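Local coordinates for HmuY protein (Prevotella intermedia, PDB 6R2H) that probably acts as a hemophore-like protein that binds heme, as in its homologue HmuY of Porphyromonas gingivalis, at residues A[116-119]-A[120-124]. Numbering follows the deposited sequence.
Sequences MSRM and QSEGV
R118 and E122, four residues apart on one side of a single helical turn, join in a salt bridge in the connection of the beta hairpin of strands 108-115 and 124-132, an exposed turn beside strand 37-42 of this HmuY-family protein. A type I beta turn from M116 to M119 leads into the helix, with R118 at the N-cap position.

Along the helical side, S121 comes first to R118: its hydroxyl OG lies 3.6 Å from R118 CA, a van der Waals approach. E122, one turn on from R118, makes the main side-chain contact. Its OE2 accepts a fairly straight bond from R118 NE (3.2 Å), and a weak one runs from R118 NH2 to E122 OE1, so the salt bridge engages both carboxylate oxygens. The two planes are turned 65° apart: OE2 lies close to the guanidinium plane, but NE meets it from above the carboxylate plane. The bend of the arginine at chi3 (87°) swings the guanidinium over to the acid. E122 N gives R118 O only a weak bond; the stronger donor to that oxygen is V124 N.

G123 leaves the helix with positive phi, and its N bonds to M119 O at 2.9 Å; its backbone also pairs with Y42 of strand 37-42. At V124 the chain re-enters the sheet. V124 N donates to R118 O at 3.1 Å. A water accepts from R118 N, but its leg to V124 O is implausibly short, so a water bridge here is tentative. The valine side chain is buried and, like R118, touches F39. Running alongside the arginine, it lays methyl CG1 over one guanidinium face, 3.8 Å from R118 NH1 and displaced from the centre of the group toward that nitrogen.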
# COMPACT_ATOMS: atom_id res chain seq x y z
N MET A 116 -15.49 -5.76 5.18
CA MET A 116 -16.52 -4.82 4.76
C MET A 116 -17.84 -5.53 4.52
O MET A 116 -18.80 -4.93 4.03
CB MET A 116 -16.10 -3.99 3.54
CG MET A 116 -16.15 -4.74 2.24
SD MET A 116 -15.92 -3.52 0.93
CE MET A 116 -16.34 -4.50 -0.51
N SER A 117 -17.92 -6.80 4.95
CA SER A 117 -19.05 -7.66 4.64
C SER A 117 -20.35 -7.18 5.31
O SER A 117 -21.43 -7.50 4.83
CB SER A 117 -18.74 -9.08 5.00
OG SER A 117 -18.77 -9.24 6.41
N ARG A 118 -20.24 -6.43 6.40
CA ARG A 118 -21.43 -6.03 7.14
C ARG A 118 -21.68 -4.53 6.99
O ARG A 118 -22.38 -3.93 7.82
CB ARG A 118 -21.29 -6.37 8.62
CG ARG A 118 -21.26 -7.85 8.93
CD ARG A 118 -20.59 -7.90 10.32
NE ARG A 118 -21.48 -7.76 11.47
CZ ARG A 118 -21.07 -7.53 12.73
NH1 ARG A 118 -19.79 -7.42 13.01
NH2 ARG A 118 -21.96 -7.44 13.71
N MET A 119 -21.13 -3.93 5.94
CA MET A 119 -21.29 -2.50 5.73
C MET A 119 -22.67 -2.20 5.16
O MET A 119 -23.33 -1.26 5.60
CB MET A 119 -20.21 -1.91 4.82
CG MET A 119 -20.16 -0.41 4.94
SD MET A 119 -19.39 0.42 3.53
CE MET A 119 -19.90 2.11 3.85
N GLN A 120 -23.10 -3.02 4.19
CA GLN A 120 -24.40 -2.86 3.54
C GLN A 120 -25.52 -3.21 4.51
O GLN A 120 -26.50 -2.48 4.63
CB GLN A 120 -24.50 -3.73 2.29
CG GLN A 120 -25.58 -3.26 1.33
CD GLN A 120 -25.06 -2.25 0.34
OE1 GLN A 120 -24.02 -1.62 0.54
NE2 GLN A 120 -25.78 -2.10 -0.76
N SER A 121 -25.35 -4.33 5.22
CA SER A 121 -26.41 -4.89 6.04
C SER A 121 -26.57 -4.14 7.36
O SER A 121 -27.65 -4.17 7.94
CB SER A 121 -26.24 -6.38 6.25
OG SER A 121 -24.99 -6.67 6.84
N GLU A 122 -25.51 -3.47 7.85
CA GLU A 122 -25.54 -2.98 9.22
C GLU A 122 -24.83 -1.64 9.40
O GLU A 122 -24.92 -1.03 10.47
CB GLU A 122 -24.88 -3.98 10.18
CG GLU A 122 -25.66 -5.26 10.38
CD GLU A 122 -24.96 -6.27 11.27
OE1 GLU A 122 -24.83 -5.98 12.48
OE2 GLU A 122 -24.52 -7.32 10.75
N GLY A 123 -24.08 -1.22 8.37
CA GLY A 123 -23.22 -0.04 8.47
C GLY A 123 -22.08 -0.27 9.47
O GLY A 123 -21.71 0.63 10.23
N VAL A 124 -21.55 -1.50 9.47
CA VAL A 124 -20.46 -1.90 10.35
C VAL A 124 -19.23 -2.23 9.50
O VAL A 124 -19.34 -2.84 8.44
CB VAL A 124 -20.86 -3.10 11.24
CG1 VAL A 124 -19.66 -3.75 11.93
CG2 VAL A 124 -21.93 -2.73 12.26
O HOH W 1 -18.27 -5.09 8.19